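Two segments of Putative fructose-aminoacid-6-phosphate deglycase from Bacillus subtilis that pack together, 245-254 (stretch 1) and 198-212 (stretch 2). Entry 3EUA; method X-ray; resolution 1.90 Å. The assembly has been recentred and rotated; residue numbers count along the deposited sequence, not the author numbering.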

# COMPACT_ATOMS: atom_id res chain seq x y z
N PRO A 245 -0.60 -15.54 16.18
CA PRO A 245 -0.06 -16.18 14.99
C PRO A 245 0.41 -15.24 13.86
O PRO A 245 -0.31 -14.30 13.46
CB PRO A 245 -1.24 -17.01 14.48
CG PRO A 245 -2.21 -17.09 15.58
CD PRO A 245 -2.05 -15.78 16.28
N PHE A 246 1.60 -15.52 13.36
CA PHE A 246 2.22 -14.79 12.25
C PHE A 246 2.70 -15.74 11.17
O PHE A 246 3.40 -16.70 11.48
CB PHE A 246 3.45 -13.98 12.71
CG PHE A 246 3.15 -12.53 13.09
CD1 PHE A 246 2.64 -12.20 14.33
CD2 PHE A 246 3.38 -11.52 12.18
CE1 PHE A 246 2.38 -10.87 14.67
CE2 PHE A 246 3.10 -10.19 12.51
CZ PHE A 246 2.60 -9.88 13.75
N ILE A 247 2.32 -15.47 9.92
CA ILE A 247 2.82 -16.18 8.77
C ILE A 247 3.86 -15.22 8.21
O ILE A 247 3.52 -14.08 7.86
CB ILE A 247 1.79 -16.43 7.67
CG1 ILE A 247 0.71 -17.42 8.10
CG2 ILE A 247 2.49 -16.94 6.37
CD1 ILE A 247 -0.45 -17.44 7.12
N ILE A 248 5.10 -15.67 8.12
CA ILE A 248 6.21 -14.85 7.67
C ILE A 248 6.85 -15.39 6.41
O ILE A 248 7.22 -16.56 6.34
CB ILE A 248 7.24 -14.79 8.79
CG1 ILE A 248 6.62 -14.05 9.98
CG2 ILE A 248 8.56 -14.16 8.28
CD1 ILE A 248 7.52 -13.88 11.21
N LEU A 249 6.95 -14.53 5.40
CA LEU A 249 7.51 -14.93 4.13
C LEU A 249 8.88 -14.33 3.90
O LEU A 249 9.09 -13.15 4.12
CB LEU A 249 6.63 -14.49 2.97
CG LEU A 249 5.17 -14.90 3.05
CD1 LEU A 249 4.42 -14.27 1.86
CD2 LEU A 249 4.99 -16.41 3.16
N LEU A 250 9.82 -15.15 3.48
CA LEU A 250 11.15 -14.68 3.17
C LEU A 250 11.39 -15.01 1.72
O LEU A 250 11.31 -16.18 1.32
CB LEU A 250 12.22 -15.28 4.08
CG LEU A 250 12.10 -14.92 5.55
CD1 LEU A 250 11.27 -16.00 6.29
CD2 LEU A 250 13.49 -14.78 6.11
N GLY A 251 11.64 -13.98 0.92
CA GLY A 251 11.86 -14.15 -0.51
C GLY A 251 13.32 -14.14 -0.87
O GLY A 251 14.18 -14.33 -0.01
N LEU A 252 13.58 -13.90 -2.14
CA LEU A 252 14.95 -13.90 -2.67
C LEU A 252 15.30 -12.56 -3.34
O LEU A 252 16.29 -12.45 -4.11
CB LEU A 252 15.11 -15.05 -3.68
CG LEU A 252 14.90 -16.48 -3.18
CD1 LEU A 252 14.90 -17.47 -4.32
CD2 LEU A 252 15.96 -16.87 -2.13
N ASP A 253 14.50 -11.55 -3.08
CA ASP A 253 14.77 -10.24 -3.68
C ASP A 253 15.70 -9.43 -2.76
O ASP A 253 16.16 -9.90 -1.70
CB ASP A 253 13.47 -9.48 -4.14
CG ASP A 253 12.57 -8.95 -2.99
OD1 ASP A 253 13.04 -8.70 -1.86
OD2 ASP A 253 11.35 -8.77 -3.26
N GLU A 254 15.98 -8.22 -3.20
CA GLU A 254 16.87 -7.33 -2.50
C GLU A 254 16.40 -6.96 -1.10
O GLU A 254 17.22 -6.53 -0.31
CB GLU A 254 17.07 -6.03 -3.30
CG GLU A 254 17.79 -6.11 -4.65
CD GLU A 254 17.00 -6.74 -5.79
OE1 GLU A 254 15.84 -7.14 -5.58
OE2 GLU A 254 17.57 -6.84 -6.91
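Stretch 2 198-212: TMASGANYGVAYSYS

The shortest polar contact lies in the loops beyond the strands: Ala203 N donates a nearly linear hydrogen bond to Asp253 OD2 at 2.6 Å. Asp253, whose CA-to-CB bond points toward stretch 2, adopts the p rotamer at chi1 and brings OD2 to Ala203 N; it suits this site because a buried backbone NH in a loop needs an acceptor, and a carboxylate is a good one. Asp253 OD2 also lies 3.1 Å from Ala203 CB, and Gly202, at a positive phi of 52°, carries no CB; an ideal one would lie 2.5 Å from Asp253 OD2, a clash.

Behind this bond, residues 198-200 form an extended strand that runs parallel to strand 246-250, the axes 4.7 Å apart and crossing at -19°. Ile247 pairs with Thr198 and Ile248 with Met199. Met199, a selenomethionine, uses both its N and its O to bond to residues on either side of its partner Ile248, the parallel pattern: its O accepts a well-aligned hydrogen bond from Leu249 N at 3.0 Å, while its N gives a weak one to Ile247 O at 2.9 Å, bent to 123°. Ile247 O also receives a CA-H...O contact from Thr198 CA at 3.2 Å.

After the loop the chain turns back as a helix that runs through residue 212 and continues beyond it; its axis lies at 156° to strand 246-250, roughly antiparallel, and 9.4 Å from it at closest approach. That spacing leaves room for one layer of side chains. Leu249 points toward stretch 2 and fills it: its CB meets Ala200 CB at 3.8 Å, and its CD1 reaches Val207 CG1 at 3.8 Å and Ala208 CB at 4.3 Å. Farther along, Ile247 CD1 packs against Tyr211 CE2 at 3.5 Å. On the sheet face shared by Ile248 and Met199 the contact is looser, Ile248 CG1 lying 4.5 Å from Met199 CB, which also meets the Phe246 ring edge at CD2, 4.5 Å away.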

# COMPACT_ATOMS: atom_id res chain seq x y z
N THR A 198 0.04 -11.83 8.49
CA THR A 198 0.98 -12.23 7.48
C THR A 198 2.02 -11.10 7.45
O THR A 198 1.76 -9.97 7.96
CB THR A 198 0.38 -12.44 6.08
OG1 THR A 198 -0.13 -11.19 5.57
CG2 THR A 198 -0.69 -13.54 6.09
N MSE A 199 3.19 -11.40 6.92
CA MSE A 199 4.26 -10.42 6.83
C MSE A 199 5.29 -10.74 5.74
O MSE A 199 5.68 -11.86 5.58
CB MSE A 199 4.93 -10.28 8.19
CG MSE A 199 6.10 -9.38 8.21
SE MSE A 199 6.54 -8.67 9.95
CE MSE A 199 8.12 -8.42 9.33
N ALA A 200 5.69 -9.73 5.00
CA ALA A 200 6.69 -9.85 3.92
C ALA A 200 7.07 -8.44 3.44
O ALA A 200 6.53 -7.44 3.95
CB ALA A 200 6.15 -10.69 2.76
N SER A 201 8.03 -8.36 2.52
CA SER A 201 8.48 -7.08 1.95
C SER A 201 8.79 -7.23 0.46
O SER A 201 8.60 -8.29 -0.13
CB SER A 201 9.72 -6.56 2.69
OG SER A 201 10.83 -7.43 2.52
N GLY A 202 9.16 -6.13 -0.16
CA GLY A 202 9.54 -6.15 -1.57
C GLY A 202 8.53 -6.79 -2.51
O GLY A 202 7.35 -6.52 -2.42
N ALA A 203 9.00 -7.69 -3.36
CA ALA A 203 8.19 -8.36 -4.36
C ALA A 203 7.25 -9.40 -3.78
O ALA A 203 6.40 -9.91 -4.50
CB ALA A 203 9.07 -9.00 -5.41
N ASN A 204 7.40 -9.72 -2.49
CA ASN A 204 6.59 -10.73 -1.81
C ASN A 204 5.41 -10.14 -1.05
O ASN A 204 4.54 -10.89 -0.56
CB ASN A 204 7.49 -11.47 -0.79
CG ASN A 204 8.85 -11.79 -1.37
OD1 ASN A 204 9.87 -11.23 -0.96
ND2 ASN A 204 8.86 -12.61 -2.39
N TYR A 205 5.35 -8.81 -0.91
CA TYR A 205 4.31 -8.17 -0.11
C TYR A 205 2.91 -8.46 -0.63
O TYR A 205 2.02 -8.74 0.17
CB TYR A 205 4.54 -6.66 0.08
CG TYR A 205 3.42 -6.06 0.95
CD1 TYR A 205 3.39 -6.29 2.32
CD2 TYR A 205 2.36 -5.35 0.38
CE1 TYR A 205 2.39 -5.82 3.11
CE2 TYR A 205 1.33 -4.85 1.19
CZ TYR A 205 1.35 -5.10 2.55
OH TYR A 205 0.34 -4.65 3.35
N GLY A 206 2.70 -8.46 -1.94
CA GLY A 206 1.36 -8.76 -2.49
C GLY A 206 0.88 -10.17 -2.18
O GLY A 206 -0.32 -10.38 -2.02
N VAL A 207 1.82 -11.13 -2.03
CA VAL A 207 1.49 -12.52 -1.67
C VAL A 207 0.90 -12.57 -0.26
O VAL A 207 -0.10 -13.26 -0.03
CB VAL A 207 2.75 -13.47 -1.80
CG1 VAL A 207 2.45 -14.88 -1.36
CG2 VAL A 207 3.23 -13.44 -3.22
N ALA A 208 1.53 -11.83 0.67
CA ALA A 208 1.06 -11.70 2.03
C ALA A 208 -0.30 -11.00 2.03
O ALA A 208 -1.28 -11.43 2.69
CB ALA A 208 2.04 -10.88 2.84
N TYR A 209 -0.39 -9.90 1.31
CA TYR A 209 -1.64 -9.13 1.24
C TYR A 209 -2.79 -10.01 0.75
O TYR A 209 -3.88 -10.05 1.36
CB TYR A 209 -1.44 -7.88 0.38
CG TYR A 209 -2.70 -7.06 0.12
CD1 TYR A 209 -3.30 -6.30 1.15
CD2 TYR A 209 -3.26 -6.99 -1.12
CE1 TYR A 209 -4.42 -5.54 0.92
CE2 TYR A 209 -4.41 -6.23 -1.37
CZ TYR A 209 -4.97 -5.50 -0.35
OH TYR A 209 -6.14 -4.76 -0.59
N SER A 210 -2.56 -10.73 -0.35
CA SER A 210 -3.59 -11.61 -0.90
C SER A 210 -3.97 -12.68 0.11
O SER A 210 -5.13 -13.00 0.31
CB SER A 210 -3.08 -12.28 -2.18
OG SER A 210 -4.17 -12.89 -2.84
N TYR A 211 -2.98 -13.26 0.77
CA TYR A 211 -3.33 -14.32 1.74
C TYR A 211 -4.21 -13.75 2.82
O TYR A 211 -5.15 -14.40 3.28
CB TYR A 211 -2.11 -14.94 2.38
CG TYR A 211 -2.35 -16.36 2.84
CD1 TYR A 211 -2.38 -17.38 1.92
CD2 TYR A 211 -2.52 -16.68 4.16
CE1 TYR A 211 -2.60 -18.68 2.30
CE2 TYR A 211 -2.72 -18.00 4.56
CZ TYR A 211 -2.75 -18.99 3.61
OH TYR A 211 -2.97 -20.30 3.95
N SER A 212 -3.89 -12.53 3.25
CA SER A 212 -4.68 -11.88 4.30
C SER A 212 -6.10 -11.54 3.88
O SER A 212 -7.08 -11.96 4.53
CB SER A 212 -4.01 -10.58 4.81
OG SER A 212 -2.83 -10.86 5.57